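Local coordinates for protein Myo-inositol 2-dehydrogenase (Lactobacillus plantarum WCFS1, PDB 3CEA) that probably catalyses the NAD-dependent oxidation of myo-inositol at its 2-position, as a four-chain member of the GFO/IDH/MocA oxidoreductase family, at residues A91-L96 and K119-Q124; D201-Y206 and Q229-D234. All blocks are in the same frame, centred on the assembly; numbering follows the deposited sequence.

Interaction 1 of 2, residues A91-L96 and K119-Q124; sequences AMNAGL and KSHPNQ
A Schellman motif ends helix 84-93 of the Rossmann domain, and the side chain of Gln124 docks on it. Gly95, with positive phi, is the C-prime residue: Leu96 N bonds to Ala91 O and Gly95 N to Met92 O. Gln124 comes from the loop between helix 108-119 and strand 126-127, with its chain extended beyond CG (chi2 159°). Its NE2 gives both hydrogens to backbone carbonyls. The bond to Met92 O, 2.7 Å from NE2, is nearly straight at 177° and uses a lone pair in the carbonyl plane. The bond from NE2 to Leu96 O, 2.8 Å, is more bent, and NE2 sits above that carbonyl plane. The flat amide passes over Gly95, with Gln124 CD 3.5 Å from Gly95 C. Beside it, selenomethionine Met92 folds back so that CE lies 3.4 Å from His121 CB. Met92 O lies over one face of the His121 ring, offset toward its rim, while His121 ND1 bonds to Val117 O. Asn93 OD1 comes 3.5 Å from His121 CE1. Met92 O thus accepts from both Gly95 N and Gln124 NE2, and the two bonds from NE2 fix the rotation of the Gln124 amide.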
# COMPACT_ATOMS: atom_id res chain seq x y z
N ALA A 91 16.44 -29.19 -35.20
CA ALA A 91 17.61 -28.84 -34.39
C ALA A 91 18.08 -30.00 -33.51
O ALA A 91 19.29 -30.19 -33.35
CB ALA A 91 17.32 -27.60 -33.55
N MSE A 92 17.14 -30.74 -32.94
CA MSE A 92 17.45 -31.94 -32.15
C MSE A 92 18.17 -32.99 -33.02
O MSE A 92 19.15 -33.59 -32.58
CB MSE A 92 16.19 -32.56 -31.54
CG MSE A 92 15.50 -31.74 -30.45
SE MSE A 92 16.42 -31.63 -28.73
CE MSE A 92 16.71 -33.47 -28.39
N ASN A 93 17.68 -33.18 -34.24
CA ASN A 93 18.26 -34.13 -35.19
C ASN A 93 19.66 -33.75 -35.66
O ASN A 93 20.43 -34.60 -36.11
CB ASN A 93 17.34 -34.32 -36.40
CG ASN A 93 16.14 -35.19 -36.10
OD1 ASN A 93 16.21 -36.10 -35.27
ND2 ASN A 93 15.03 -34.93 -36.79
N ALA A 94 19.98 -32.46 -35.57
CA ALA A 94 21.29 -31.96 -35.95
C ALA A 94 22.27 -31.95 -34.77
O ALA A 94 23.38 -31.40 -34.88
CB ALA A 94 21.17 -30.57 -36.56
N GLY A 95 21.86 -32.54 -33.66
CA GLY A 95 22.73 -32.70 -32.48
C GLY A 95 22.77 -31.51 -31.54
O GLY A 95 23.50 -31.51 -30.55
N LEU A 96 21.96 -30.49 -31.85
CA LEU A 96 21.93 -29.25 -31.07
C LEU A 96 21.17 -29.40 -29.76
O LEU A 96 20.24 -30.20 -29.65
CB LEU A 96 21.32 -28.12 -31.91
CG LEU A 96 22.16 -27.30 -32.88
CD1 LEU A 96 22.89 -28.14 -33.92
CD2 LEU A 96 21.28 -26.27 -33.57
N LYS A 119 12.94 -37.15 -26.60
CA LYS A 119 13.21 -38.34 -25.80
C LYS A 119 14.32 -39.20 -26.41
O LYS A 119 15.11 -39.80 -25.69
CB LYS A 119 11.93 -39.17 -25.62
CG LYS A 119 11.96 -40.13 -24.44
N SER A 120 14.37 -39.25 -27.74
CA SER A 120 15.36 -40.07 -28.45
C SER A 120 16.77 -39.47 -28.46
O SER A 120 17.72 -40.10 -28.93
CB SER A 120 14.89 -40.39 -29.88
OG SER A 120 14.97 -39.25 -30.72
N HIS A 121 16.91 -38.24 -27.95
CA HIS A 121 18.21 -37.61 -27.79
C HIS A 121 18.44 -37.22 -26.32
O HIS A 121 18.33 -36.05 -25.96
CB HIS A 121 18.35 -36.38 -28.69
CG HIS A 121 18.21 -36.67 -30.15
ND1 HIS A 121 16.99 -36.79 -30.77
CD2 HIS A 121 19.14 -36.85 -31.12
CE1 HIS A 121 17.17 -37.04 -32.06
NE2 HIS A 121 18.47 -37.08 -32.29
N PRO A 122 18.75 -38.22 -25.46
CA PRO A 122 18.88 -37.96 -24.02
C PRO A 122 20.17 -37.21 -23.66
O PRO A 122 20.26 -36.62 -22.58
CB PRO A 122 18.88 -39.36 -23.41
CG PRO A 122 19.45 -40.23 -24.48
CD PRO A 122 19.02 -39.63 -25.79
N ASN A 123 21.15 -37.25 -24.56
CA ASN A 123 22.42 -36.55 -24.38
C ASN A 123 22.32 -35.07 -24.71
O ASN A 123 23.23 -34.29 -24.42
CB ASN A 123 23.52 -37.21 -25.22
CG ASN A 123 23.74 -38.68 -24.86
OD1 ASN A 123 23.04 -39.24 -24.02
ND2 ASN A 123 24.72 -39.30 -25.51
N GLN A 124 21.20 -34.68 -25.33
CA GLN A 124 20.95 -33.29 -25.71
C GLN A 124 19.93 -32.66 -24.77
O GLN A 124 18.86 -33.23 -24.52
CB GLN A 124 20.46 -33.20 -27.15
CG GLN A 124 21.55 -33.41 -28.19
CD GLN A 124 21.00 -33.80 -29.55
OE1 GLN A 124 21.32 -34.87 -30.07
NE2 GLN A 124 20.16 -32.95 -30.13

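Interaction 2 of 2, residues D201-Y206 and Q229-D234; sequences DPVQAY and QLKMSD
Selenomethionine Met232 curls against Pro202, and its atoms can be followed outward. CB lies 4.0 Å from Asp201 O. CG stands anti to the carbonyl carbon (chi1 -52°), and the chain bends again at chi2 and chi3. SE then rests 3.7 Å from Pro202 CG and also touches Pro202 CA. The tip, CE, reaches 3.6 Å from Pro202 N and equally close to Asp201 C. The proline ring and the selenomethionine chain lie side by side and point the same way. Ile328 of helix 319-338 packs on Pro202, and Ile194 and Thr198 of helix 182-198 pack on Met232. An alanine in place of Pro202 would probably leave SE of Met232 without its CG contact and CE without CD, opening a gap beside the selenomethionine, while CA and CB would still touch SE.

Strands 202-210 and 225-232 run antiparallel here, as neighbours in the mixed sheet of the C-terminal domain. A classic beta bulge interrupts their register: Val203 and Gln204 both face Lys231. Val203 N bonds to Lys231 O at 2.7 Å, and Gln204 N adds a weak bond to the same oxygen. Lys231 N bonds back to Gln204 O. Val203 CG2 packs close to Lys231 O, 3.4 Å away. Beyond the bulge the pairing is regular: Ala205 faces Leu230 in a non-hydrogen-bonded pair and Tyr206 faces Gln229 in a hydrogen-bonded one. Ala205 CB meets Leu230 CD2 at 3.7 Å on the face where Cys332 of helix 319-338 packs against both. Gln204 and Tyr206 project from the other face to a second subunit, where Gln204 OE1 bonds to Tyr206 OH of that subunit and Tyr206 OH to its Gln204 OE1. At the opposite end of the pairing, Ser233 closes on Asp201: its N bonds to Asp201 O, and its OG accepts from Asp201 N at 3.2 Å.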
# COMPACT_ATOMS: atom_id res chain seq x y z
N ASP A 201 -3.21 -32.02 -10.42
CA ASP A 201 -3.63 -31.73 -11.79
C ASP A 201 -5.12 -31.35 -11.82
O ASP A 201 -5.89 -31.84 -11.00
CB ASP A 201 -3.40 -32.94 -12.70
CG ASP A 201 -1.94 -33.14 -13.07
OD1 ASP A 201 -1.15 -32.17 -13.00
OD2 ASP A 201 -1.58 -34.28 -13.46
N PRO A 202 -5.52 -30.46 -12.75
CA PRO A 202 -6.94 -30.15 -12.94
C PRO A 202 -7.69 -31.33 -13.55
O PRO A 202 -7.18 -31.99 -14.45
CB PRO A 202 -6.92 -28.97 -13.92
CG PRO A 202 -5.52 -28.49 -13.95
CD PRO A 202 -4.67 -29.67 -13.65
N VAL A 203 -8.90 -31.57 -13.06
CA VAL A 203 -9.75 -32.64 -13.59
C VAL A 203 -10.96 -32.10 -14.36
O VAL A 203 -11.62 -32.85 -15.10
CB VAL A 203 -10.21 -33.63 -12.49
CG1 VAL A 203 -9.00 -34.33 -11.87
CG2 VAL A 203 -11.04 -32.93 -11.42
N GLN A 204 -11.24 -30.81 -14.19
CA GLN A 204 -12.42 -30.18 -14.79
C GLN A 204 -12.18 -28.70 -15.03
O GLN A 204 -11.56 -28.02 -14.21
CB GLN A 204 -13.64 -30.38 -13.88
CG GLN A 204 -14.98 -30.15 -14.56
CD GLN A 204 -16.14 -30.49 -13.65
OE1 GLN A 204 -16.42 -29.79 -12.68
NE2 GLN A 204 -16.83 -31.58 -13.96
N ALA A 205 -12.69 -28.19 -16.15
CA ALA A 205 -12.50 -26.80 -16.53
C ALA A 205 -13.79 -26.15 -17.03
O ALA A 205 -14.55 -26.73 -17.80
CB ALA A 205 -11.41 -26.67 -17.58
N TYR A 206 -14.01 -24.92 -16.56
CA TYR A 206 -15.08 -24.07 -17.05
C TYR A 206 -14.44 -22.79 -17.55
O TYR A 206 -13.80 -22.07 -16.78
CB TYR A 206 -16.08 -23.76 -15.93
CG TYR A 206 -17.24 -22.87 -16.33
CD1 TYR A 206 -18.01 -23.15 -17.47
CD2 TYR A 206 -17.59 -21.77 -15.56
CE1 TYR A 206 -19.08 -22.33 -17.83
CE2 TYR A 206 -18.67 -20.96 -15.90
CZ TYR A 206 -19.41 -21.24 -17.03
OH TYR A 206 -20.47 -20.43 -17.38
N GLN A 229 -12.35 -21.37 -14.54
CA GLN A 229 -12.36 -21.98 -13.21
C GLN A 229 -12.00 -23.45 -13.34
O GLN A 229 -12.41 -24.11 -14.30
CB GLN A 229 -13.72 -21.80 -12.53
CG GLN A 229 -13.71 -22.17 -11.05
CD GLN A 229 -14.96 -21.72 -10.32
OE1 GLN A 229 -15.28 -20.53 -10.29
NE2 GLN A 229 -15.67 -22.67 -9.72
N LEU A 230 -11.23 -23.96 -12.38
CA LEU A 230 -10.69 -25.32 -12.44
C LEU A 230 -10.91 -26.10 -11.15
O LEU A 230 -10.79 -25.57 -10.05
CB LEU A 230 -9.19 -25.30 -12.76
CG LEU A 230 -8.60 -24.52 -13.95
CD1 LEU A 230 -7.09 -24.48 -13.84
CD2 LEU A 230 -9.02 -25.08 -15.30
N LYS A 231 -11.22 -27.38 -11.31
CA LYS A 231 -11.31 -28.31 -10.20
C LYS A 231 -10.03 -29.15 -10.22
O LYS A 231 -9.71 -29.76 -11.24
CB LYS A 231 -12.55 -29.20 -10.34
CG LYS A 231 -12.87 -30.04 -9.12
CD LYS A 231 -14.07 -30.94 -9.35
CE LYS A 231 -14.44 -31.72 -8.09
NZ LYS A 231 -15.61 -32.62 -8.29
N MSE A 232 -9.30 -29.15 -9.11
CA MSE A 232 -8.05 -29.91 -9.01
C MSE A 232 -8.29 -31.32 -8.46
O MSE A 232 -9.32 -31.58 -7.84
CB MSE A 232 -7.00 -29.18 -8.17
CG MSE A 232 -6.74 -27.73 -8.57
SE MSE A 232 -6.07 -27.49 -10.38
CE MSE A 232 -4.30 -28.25 -10.16
N SER A 233 -7.32 -32.20 -8.69
CA SER A 233 -7.42 -33.62 -8.36
C SER A 233 -7.55 -33.93 -6.86
O SER A 233 -7.95 -35.04 -6.50
CB SER A 233 -6.23 -34.39 -8.95
OG SER A 233 -4.99 -33.86 -8.50
N ASP A 234 -7.21 -32.98 -6.00
CA ASP A 234 -7.30 -33.19 -4.56
C ASP A 234 -8.06 -32.09 -3.81
O ASP A 234 -7.84 -31.87 -2.62
CB ASP A 234 -5.92 -33.43 -3.94

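Interaction 1 belongs to the NAD-binding Rossmann domain and interaction 2 to the C-terminal domain. They follow one another along the chain, and the first closes before the second opens. Their centres are 34 Å apart, their nearest atoms about 18 Å, and they do not touch. In interaction 1 the side chain of Ala91 lies about 12 Å from the bound NAD. This contact joins a helix end to a loop, and no other chain of the assembly touches its segments. Interaction 2 joins two sheet strands, and side chains on one face of that pairing meet a second subunit.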